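PDB 3LM3: DUF3863 domain-containing protein from Parabacteroides distasonis, which is of unknown function but is probably a carbohydrate-active enzyme of the glycoside hydrolase/deacetylase type. Local coordinates for residues Y190-T196 with D208-N214; V95-K100 with K136-N140; R241-G245 with E261-E266. One frame throughout, in Å; residues are numbered along the deposited sequence.

Contact 1: Y190-T196 with D208-N214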
loop_
_atom_site.group_PDB
_atom_site.type_symbol
_atom_site.label_atom_id
_atom_site.label_comp_id
_atom_site.label_asym_id
_atom_site.label_seq_id
_atom_site.Cartn_x
_atom_site.Cartn_y
_atom_site.Cartn_z
ATOM N N TYR A 190 -5.405 -0.799 -6.703
ATOM C CA TYR A 190 -4.587 -0.053 -7.658
ATOM C C TYR A 190 -4.996 1.411 -7.600
ATOM O O TYR A 190 -5.945 1.786 -6.868
ATOM C CB TYR A 190 -4.696 -0.653 -9.067
ATOM C CG TYR A 190 -3.548 -1.571 -9.511
ATOM C CD1 TYR A 190 -2.785 -2.305 -8.597
ATOM C CD2 TYR A 190 -3.288 -1.731 -10.868
ATOM C CE1 TYR A 190 -1.759 -3.125 -9.026
ATOM C CE2 TYR A 190 -2.261 -2.554 -11.314
ATOM C CZ TYR A 190 -1.510 -3.266 -10.387
ATOM O OH TYR A 190 -0.545 -4.159 -10.834
ATOM N N PRO A 191 -4.268 2.274 -8.324
ATOM C CA PRO A 191 -4.397 3.704 -8.040
ATOM C C PRO A 191 -5.739 4.268 -8.454
ATOM O O PRO A 191 -6.353 3.826 -9.432
ATOM C CB PRO A 191 -3.284 4.329 -8.868
ATOM C CG PRO A 191 -2.258 3.208 -8.931
ATOM C CD PRO A 191 -3.078 1.976 -9.152
ATOM N N PHE A 192 -6.215 5.245 -7.680
ATOM C CA PHE A 192 -7.469 5.930 -7.976
ATOM C C PHE A 192 -7.454 7.328 -7.383
ATOM O O PHE A 192 -6.658 7.612 -6.491
ATOM C CB PHE A 192 -8.686 5.149 -7.431
ATOM C CG PHE A 192 -8.696 4.986 -5.912
ATOM C CD1 PHE A 192 -7.919 4.022 -5.308
ATOM C CD2 PHE A 192 -9.488 5.800 -5.101
ATOM C CE1 PHE A 192 -7.920 3.857 -3.937
ATOM C CE2 PHE A 192 -9.477 5.645 -3.716
ATOM C CZ PHE A 192 -8.687 4.690 -3.135
ATOM N N TYR A 193 -8.346 8.185 -7.886
ATOM C CA TYR A 193 -8.598 9.505 -7.278
ATOM C C TYR A 193 -9.715 9.350 -6.243
ATOM O O TYR A 193 -10.812 8.897 -6.578
ATOM C CB TYR A 193 -9.015 10.490 -8.356
ATOM C CG TYR A 193 -7.981 10.819 -9.405
ATOM C CD1 TYR A 193 -6.933 11.672 -9.136
ATOM C CD2 TYR A 193 -8.107 10.340 -10.690
ATOM C CE1 TYR A 193 -6.038 12.028 -10.108
ATOM C CE2 TYR A 193 -7.182 10.675 -11.682
ATOM C CZ TYR A 193 -6.178 11.541 -11.403
ATOM O OH TYR A 193 -5.227 11.919 -12.356
ATOM N N PRO A 194 -9.443 9.702 -4.981
ATOM C CA PRO A 194 -10.442 9.516 -3.938
ATOM C C PRO A 194 -11.549 10.586 -3.993
ATOM O O PRO A 194 -11.365 11.684 -4.537
ATOM C CB PRO A 194 -9.627 9.637 -2.663
ATOM C CG PRO A 194 -8.528 10.648 -3.051
ATOM C CD PRO A 194 -8.196 10.301 -4.453
ATOM N N SER A 195 -12.681 10.215 -3.426
ATOM C CA SER A 195 -13.820 11.099 -3.228
ATOM C C SER A 195 -13.670 11.966 -1.978
ATOM O O SER A 195 -13.141 11.524 -0.955
ATOM C CB SER A 195 -15.044 10.220 -3.025
ATOM O OG SER A 195 -16.241 10.956 -2.833
ATOM N N THR A 196 -14.206 13.196 -2.035
ATOM C CA THR A 196 -14.310 14.009 -0.836
ATOM C C THR A 196 -15.135 13.312 0.266
ATOM O O THR A 196 -14.979 13.627 1.452
ATOM C CB THR A 196 -14.919 15.391 -1.170
ATOM O OG1 THR A 196 -16.135 15.227 -1.870
ATOM C CG2 THR A 196 -13.947 16.229 -2.033
ATOM N N ASP A 208 -17.080 15.669 -6.413
ATOM C CA ASP A 208 -16.385 15.045 -5.300
ATOM C C ASP A 208 -14.925 14.696 -5.615
ATOM O O ASP A 208 -14.280 13.965 -4.867
ATOM C CB ASP A 208 -17.174 13.816 -4.781
ATOM C CG ASP A 208 -17.207 12.673 -5.756
ATOM O OD1 ASP A 208 -17.240 12.909 -6.987
ATOM O OD2 ASP A 208 -17.240 11.513 -5.292
ATOM N N PHE A 209 -14.372 15.292 -6.667
ATOM C CA PHE A 209 -13.046 14.903 -7.156
ATOM C C PHE A 209 -11.950 15.479 -6.264
ATOM O O PHE A 209 -11.993 16.668 -5.874
ATOM C CB PHE A 209 -12.852 15.390 -8.594
ATOM C CG PHE A 209 -11.662 14.774 -9.304
ATOM C CD1 PHE A 209 -11.719 13.472 -9.793
ATOM C CD2 PHE A 209 -10.504 15.510 -9.475
ATOM C CE1 PHE A 209 -10.632 12.917 -10.473
ATOM C CE2 PHE A 209 -9.405 14.954 -10.138
ATOM C CZ PHE A 209 -9.475 13.673 -10.638
ATOM N N ILE A 210 -10.954 14.665 -5.944
ATOM C CA ILE A 210 -9.711 15.148 -5.341
ATOM C C ILE A 210 -8.554 14.755 -6.275
ATOM O O ILE A 210 -8.401 13.571 -6.615
ATOM C CB ILE A 210 -9.467 14.481 -3.974
ATOM C CG1 ILE A 210 -10.573 14.835 -2.977
ATOM C CG2 ILE A 210 -8.082 14.864 -3.409
ATOM C CD1 ILE A 210 -10.524 13.994 -1.702
ATOM N N ASP A 211 -7.746 15.725 -6.681
ATOM C CA ASP A 211 -6.616 15.495 -7.595
ATOM C C ASP A 211 -5.399 14.995 -6.808
ATOM O O ASP A 211 -4.360 15.647 -6.747
ATOM C CB ASP A 211 -6.326 16.768 -8.395
ATOM C CG ASP A 211 -5.315 16.561 -9.505
ATOM O OD1 ASP A 211 -5.001 15.423 -9.872
ATOM O OD2 ASP A 211 -4.805 17.576 -10.014
ATOM N N CYS A 212 -5.533 13.809 -6.222
ATOM C CA CYS A 212 -4.457 13.163 -5.539
ATOM C C CYS A 212 -4.616 11.677 -5.808
ATOM O O CYS A 212 -5.695 11.112 -5.624
ATOM C CB CYS A 212 -4.537 13.434 -4.036
ATOM S SG CYS A 212 -3.046 12.866 -3.121
ATOM N N VAL A 213 -3.555 11.059 -6.256
ATOM C CA VAL A 213 -3.562 9.629 -6.547
ATOM C C VAL A 213 -3.345 8.896 -5.230
ATOM O O VAL A 213 -2.376 9.133 -4.501
ATOM C CB VAL A 213 -2.409 9.268 -7.509
ATOM C CG1 VAL A 213 -2.439 7.757 -7.841
ATOM C CG2 VAL A 213 -2.478 10.098 -8.773
ATOM N N ASN A 214 -4.242 7.977 -4.912
ATOM C CA ASN A 214 -4.173 7.219 -3.668
ATOM C C ASN A 214 -3.546 5.843 -3.940
ATOM O O ASN A 214 -4.094 5.048 -4.697
ATOM C CB ASN A 214 -5.563 7.074 -3.021
ATOM C CG ASN A 214 -5.475 6.650 -1.589
ATOM O OD1 ASN A 214 -4.385 6.395 -1.098
ATOM N ND2 ASN A 214 -6.619 6.586 -0.874
HETATM O O HOH W 1 -5.160 14.715 -12.498
#
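This is a mostly buried contact between two backbone segments that run antiparallel. Residues 208-214 lead into strand 213-216, which runs parallel to strand 168-172, and residues 190-196 pass alongside. This is consistent with the alpha/beta barrel of glycoside hydrolase/deacetylase relatives, here with a loop laid along one of the parallel strands. The pairing is irregular rather than a regular ladder. At one end Asn214 N donates to Phe192 O at 2.9 Å with a nearly straight geometry. At the other, Thr196 N donates to Asp208 O at 2.9 Å. Between them Ile210 N reaches Pro194 O at 3.3 Å, a weak bond. Pro194 has no amide hydrogen to give, and the inverse gamma turn centred on Asp211 bends the partner backbone. The Asp208 side chain adds a further link: Ser195 OG donates to Asp208 OD2 at 2.7 Å.

Side chains fill in around this frame. Asn214 CB sits over a face of the Phe192 ring, 4.1 Å from its centroid, a CH-pi contact; Asn214 ND2 bonds Ala171 O in the neighbouring strand. The Tyr193 and Phe209 rings meet obliquely, with Tyr193 CG 3.4 Å from Phe209 CZ. Pro191 CB touches Val213 CG1 at 3.7 Å, and helix 322-332 packs on both residues. One water donates to Tyr193 OH at 2.8 Å and to Asp211 OD1 at 2.7 Å. Tyr193 OH also bonds Tyr333 O, and Asp211 forms a salt bridge with Arg330. The chemistry implies a loop held alongside strand 213-216 by a few spaced backbone bonds, with aromatic and proline contacts alongside them.

Contact 2: V95-K100 with K136-N140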
loop_
_atom_site.group_PDB
_atom_site.type_symbol
_atom_site.label_atom_id
_atom_site.label_comp_id
_atom_site.label_asym_id
_atom_site.label_seq_id
_atom_site.Cartn_x
_atom_site.Cartn_y
_atom_site.Cartn_z
ATOM N N VAL A 95 20.549 10.334 3.758
ATOM C CA VAL A 95 19.374 10.339 2.919
ATOM C C VAL A 95 19.384 11.528 1.931
ATOM O O VAL A 95 18.998 11.398 0.763
ATOM C CB VAL A 95 18.086 10.316 3.779
ATOM C CG1 VAL A 95 16.903 10.697 2.952
ATOM C CG2 VAL A 95 17.901 8.919 4.385
ATOM N N VAL A 96 19.873 12.696 2.368
ATOM C CA VAL A 96 20.027 13.827 1.449
ATOM C C VAL A 96 21.037 13.487 0.326
ATOM O O VAL A 96 20.804 13.777 -0.856
ATOM C CB VAL A 96 20.428 15.095 2.180
ATOM C CG1 VAL A 96 20.765 16.219 1.171
ATOM C CG2 VAL A 96 19.296 15.561 3.129
ATOM N N GLU A 97 22.143 12.855 0.694
ATOM C CA GLU A 97 23.133 12.370 -0.288
ATOM C C GLU A 97 22.457 11.427 -1.269
ATOM O O GLU A 97 22.762 11.442 -2.446
ATOM C CB GLU A 97 24.288 11.676 0.415
ATOM C CG GLU A 97 25.222 12.615 1.183
ATOM C CD GLU A 97 26.173 11.948 2.198
ATOM O OE1 GLU A 97 26.168 10.721 2.400
ATOM O OE2 GLU A 97 26.950 12.694 2.838
ATOM N N CYS A 98 21.562 10.566 -0.782
ATOM C CA CYS A 98 20.842 9.620 -1.668
ATOM C C CYS A 98 19.860 10.314 -2.618
ATOM O O CYS A 98 19.682 9.908 -3.763
ATOM C CB CYS A 98 20.086 8.598 -0.821
ATOM S SG CYS A 98 21.134 7.399 0.015
ATOM N N GLN A 99 19.202 11.358 -2.135
ATOM C CA GLN A 99 18.324 12.139 -2.984
ATOM C C GLN A 99 19.144 12.680 -4.174
ATOM O O GLN A 99 18.715 12.598 -5.325
ATOM C CB GLN A 99 17.660 13.253 -2.175
ATOM C CG GLN A 99 16.589 14.025 -2.892
ATOM C CD GLN A 99 17.112 14.981 -3.939
ATOM O OE1 GLN A 99 18.166 15.601 -3.759
ATOM N NE2 GLN A 99 16.342 15.158 -5.014
ATOM N N LYS A 100 20.317 13.220 -3.884
ATOM C CA LYS A 100 21.181 13.813 -4.910
ATOM C C LYS A 100 21.785 12.759 -5.843
ATOM O O LYS A 100 21.852 12.956 -7.077
ATOM C CB LYS A 100 22.273 14.637 -4.215
ATOM C CG LYS A 100 21.718 15.868 -3.524
ATOM C CD LYS A 100 22.799 16.628 -2.759
ATOM C CE LYS A 100 22.194 17.780 -1.936
ATOM N NZ LYS A 100 23.202 18.365 -0.990
ATOM N N LYS A 136 13.832 22.115 3.443
ATOM C CA LYS A 136 15.036 22.791 3.926
ATOM C C LYS A 136 16.194 21.836 4.092
ATOM O O LYS A 136 17.338 22.187 3.819
ATOM C CB LYS A 136 14.759 23.550 5.215
ATOM C CG LYS A 136 13.955 24.845 5.000
HETATM N N MSE A 137 15.909 20.602 4.504
HETATM C CA MSE A 137 16.884 19.511 4.699
HETATM C C MSE A 137 17.584 19.188 3.388
HETATM O O MSE A 137 18.804 19.082 3.299
HETATM C CB MSE A 137 16.125 18.260 5.233
HETATM C CG MSE A 137 16.895 16.959 5.427
HETATM SE SE MSE A 137 15.694 15.507 6.003
HETATM C CE MSE A 137 16.616 14.021 5.144
ATOM N N VAL A 138 16.771 18.952 2.364
ATOM C CA VAL A 138 17.294 18.535 1.060
ATOM C C VAL A 138 17.884 19.746 0.343
ATOM O O VAL A 138 18.899 19.632 -0.344
ATOM C CB VAL A 138 16.225 17.842 0.198
ATOM C CG1 VAL A 138 16.747 17.585 -1.260
ATOM C CG2 VAL A 138 15.800 16.554 0.864
ATOM N N GLY A 139 17.227 20.889 0.511
ATOM C CA GLY A 139 17.677 22.141 -0.008
ATOM C C GLY A 139 17.239 22.317 -1.446
ATOM O O GLY A 139 16.614 21.450 -2.074
ATOM N N ASN A 140 17.521 23.510 -1.924
ATOM C CA ASN A 140 17.323 23.932 -3.288
ATOM C C ASN A 140 15.912 23.694 -3.838
ATOM O O ASN A 140 15.675 23.391 -4.996
ATOM C CB ASN A 140 18.491 23.407 -4.100
ATOM C CG ASN A 140 19.816 23.974 -3.572
ATOM O OD1 ASN A 140 20.023 25.179 -3.631
ATOM N ND2 ASN A 140 20.663 23.124 -2.976
HETATM O O HOH W 2 21.591 20.103 1.181
#
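Residues 95-100 of helix 86-102 meet the C-terminal end of helix 120-138 through a small set of apolar side chains. Val96 is central. Its CA-to-CB bond points at the other helix, and its t rotamer brings CG2 to 3.6 Å from both Met137 CG and Met137 O. The same methyl lies 4.3 Å from Val138 CG2. Met137, a selenomethionine, was deposited in two conformers. In the one given here chi1 and chi2 are both t, so the side chain is extended up to SE. Chi3 then lies off the wells at 148°, and the terminal CE comes to 4.0 Å from Val95 CG1.

Gln99 is t at chi1 and m at chi2. This bend places its OE1 3.5 Å from Val138 CG1, a van der Waals contact. The Lys100 side chain extends from the helix with chi1 m and three t angles after it. The straight chain carries CE to 4.1 Å from Val138 O, and a water bridges Lys100 NZ and Val138 O: it accepts from Lys100 NZ at 3.2 Å and donates to Val138 O at 3.1 Å. Gly139, with positive phi, is the first residue past the helix.

Helix 86-102 joins parallel neighbours 73-76 and 105-108, a beta-alpha-beta crossover. Helix 120-138 comes after the second strand. Val95, Gln99, Met137 and Val138 all touch Val106 of strand 105-108, so both helices rest on it. No direct hydrogen bond crosses between the segments. The chemistry is that of apolar packing, with one water-mediated polar link from an exposed lysine to the helix end.

Contact 3: R241-G245 with E261-E266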
loop_
_atom_site.group_PDB
_atom_site.type_symbol
_atom_site.label_atom_id
_atom_site.label_comp_id
_atom_site.label_asym_id
_atom_site.label_seq_id
_atom_site.Cartn_x
_atom_site.Cartn_y
_atom_site.Cartn_z
ATOM N N ARG A 241 -1.900 -10.172 6.153
ATOM C CA ARG A 241 -0.971 -9.199 5.575
ATOM C C ARG A 241 0.124 -9.801 4.738
ATOM O O ARG A 241 1.077 -9.116 4.345
ATOM C CB ARG A 241 -0.356 -8.338 6.684
ATOM C CG ARG A 241 -1.370 -7.518 7.460
ATOM C CD ARG A 241 -2.204 -6.609 6.552
ATOM N NE ARG A 241 -1.331 -5.727 5.793
ATOM C CZ ARG A 241 -1.704 -4.980 4.760
ATOM N NH1 ARG A 241 -2.959 -5.026 4.315
ATOM N NH2 ARG A 241 -0.790 -4.199 4.181
ATOM N N ARG A 242 -0.026 -11.081 4.392
ATOM C CA ARG A 242 0.960 -11.741 3.554
ATOM C C ARG A 242 0.880 -11.352 2.065
ATOM O O ARG A 242 -0.184 -11.428 1.421
ATOM C CB ARG A 242 0.820 -13.246 3.700
ATOM C CG ARG A 242 1.857 -14.006 2.907
ATOM C CD ARG A 242 2.007 -15.434 3.445
ATOM N NE ARG A 242 2.710 -15.420 4.722
ATOM C CZ ARG A 242 2.213 -15.757 5.916
ATOM N NH1 ARG A 242 0.991 -16.241 6.070
ATOM N NH2 ARG A 242 2.968 -15.638 7.002
ATOM N N GLY A 243 2.051 -11.011 1.520
ATOM C CA GLY A 243 2.212 -10.722 0.124
ATOM C C GLY A 243 3.665 -10.499 -0.185
ATOM O O GLY A 243 4.461 -11.449 -0.100
ATOM N N VAL A 244 4.044 -9.260 -0.495
ATOM C CA VAL A 244 5.444 -8.923 -0.722
ATOM C C VAL A 244 6.174 -8.384 0.495
ATOM O O VAL A 244 7.395 -8.268 0.468
ATOM C CB VAL A 244 5.632 -7.944 -1.903
ATOM C CG1 VAL A 244 5.045 -8.515 -3.213
ATOM C CG2 VAL A 244 5.034 -6.574 -1.558
ATOM N N GLY A 245 5.451 -8.101 1.564
ATOM C CA GLY A 245 6.093 -7.539 2.739
ATOM C C GLY A 245 7.043 -8.571 3.347
ATOM O O GLY A 245 6.716 -9.767 3.438
ATOM N N GLU A 261 7.044 -16.917 -2.087
ATOM C CA GLU A 261 5.744 -16.256 -1.916
ATOM C C GLU A 261 5.783 -14.811 -2.437
ATOM O O GLU A 261 4.831 -14.340 -3.045
ATOM C CB GLU A 261 5.316 -16.324 -0.465
ATOM C CG GLU A 261 4.049 -15.561 -0.136
ATOM C CD GLU A 261 2.807 -15.964 -0.886
ATOM O OE1 GLU A 261 2.732 -17.084 -1.439
ATOM O OE2 GLU A 261 1.869 -15.117 -0.870
ATOM N N VAL A 262 6.903 -14.118 -2.214
ATOM C CA VAL A 262 7.068 -12.748 -2.738
ATOM C C VAL A 262 7.050 -12.751 -4.269
ATOM O O VAL A 262 6.345 -11.936 -4.872
ATOM C CB VAL A 262 8.345 -12.102 -2.189
ATOM C CG1 VAL A 262 8.555 -10.729 -2.792
ATOM C CG2 VAL A 262 8.231 -11.972 -0.660
HETATM N N MSE A 263 7.760 -13.692 -4.889
HETATM C CA MSE A 263 7.734 -13.791 -6.359
HETATM C C MSE A 263 6.343 -14.101 -6.869
HETATM O O MSE A 263 5.895 -13.513 -7.865
HETATM C CB MSE A 263 8.726 -14.837 -6.863
HETATM C CG MSE A 263 10.200 -14.499 -6.552
HETATM SE SE MSE A 263 10.916 -12.906 -7.407
HETATM C CE MSE A 263 10.675 -11.677 -5.916
ATOM N N HIS A 264 5.645 -15.031 -6.210
ATOM C CA HIS A 264 4.288 -15.388 -6.595
ATOM C C HIS A 264 3.368 -14.165 -6.558
ATOM O O HIS A 264 2.568 -13.922 -7.468
ATOM C CB HIS A 264 3.740 -16.458 -5.647
ATOM C CG HIS A 264 2.280 -16.722 -5.822
ATOM N ND1 HIS A 264 1.805 -17.581 -6.784
ATOM C CD2 HIS A 264 1.192 -16.210 -5.189
ATOM C CE1 HIS A 264 0.485 -17.610 -6.720
ATOM N NE2 HIS A 264 0.087 -16.766 -5.781
ATOM N N THR A 265 3.474 -13.399 -5.471
ATOM C CA THR A 265 2.635 -12.224 -5.313
ATOM C C THR A 265 2.959 -11.193 -6.372
ATOM O O THR A 265 2.033 -10.601 -6.975
ATOM C CB THR A 265 2.749 -11.658 -3.906
ATOM O OG1 THR A 265 2.364 -12.667 -2.943
ATOM C CG2 THR A 265 1.866 -10.441 -3.729
ATOM N N GLU A 266 4.245 -10.994 -6.655
ATOM C CA GLU A 266 4.592 -10.080 -7.749
ATOM C C GLU A 266 4.058 -10.540 -9.084
ATOM O O GLU A 266 3.652 -9.726 -9.916
ATOM C CB GLU A 266 6.089 -9.830 -7.838
ATOM C CG GLU A 266 6.622 -9.128 -6.639
ATOM C CD GLU A 266 8.028 -8.650 -6.832
ATOM O OE1 GLU A 266 8.862 -9.394 -7.439
ATOM O OE2 GLU A 266 8.340 -7.538 -6.384
#
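Val244 lays its CG1 methyl against the aliphatic parts of two helix residues, 3.8 Å from Thr265 CG2 and 3.8 Å from Glu266 CG. Its CB is 4.1 Å from Val262 CG1. Beside it Gly243 CA approaches Thr265 OG1 to 3.6 Å. The phi and psi of Gly243, -175° and -110°, by themselves favour glycine. Thr265 OG1 turns back to its own helix and donates to Glu261 O at 3.0 Å.

The loop thus packs on helix 255-277, which leads into strand 280-287 of a parallel sheet, consistent with the alpha/beta barrel of glycoside hydrolase/deacetylase relatives. Val244 and Glu266 both touch Val282 of that strand. The Glu266 carboxylate bonds Thr310 and Trp306 of helix 296-313. Arg242 CG passes 3.9 Å from Glu261 OE2, but the charged end of Arg242 pairs with Asp352, while Glu261 OE1 bonds Ser348. Gly243 O is buried without a hydrogen-bond partner, 3.8 Å from Val262 CG2.

Overall arrangement
From the N terminus, contact 2 comes first. It closes a 35-residue loop that holds strand 105-108, helix 114-117 and most of helix 120-138, and it joins two helices beside the larger parallel sheet. Contact 1 follows. It closes a short loop of 11 residues and ties residues 190-196 to the run into strand 213-216. Contact 3 is last. Its 15-residue loop is mostly helix, and it ties residues 241-245 to helix 255-277. The three lie in series, so none nests or crosses. Contacts 1 and 3 are on opposite sides of the chain's centre, with nearest atoms about 7 Å apart. Contact 2 is about 20 Å from each, nearest atoms.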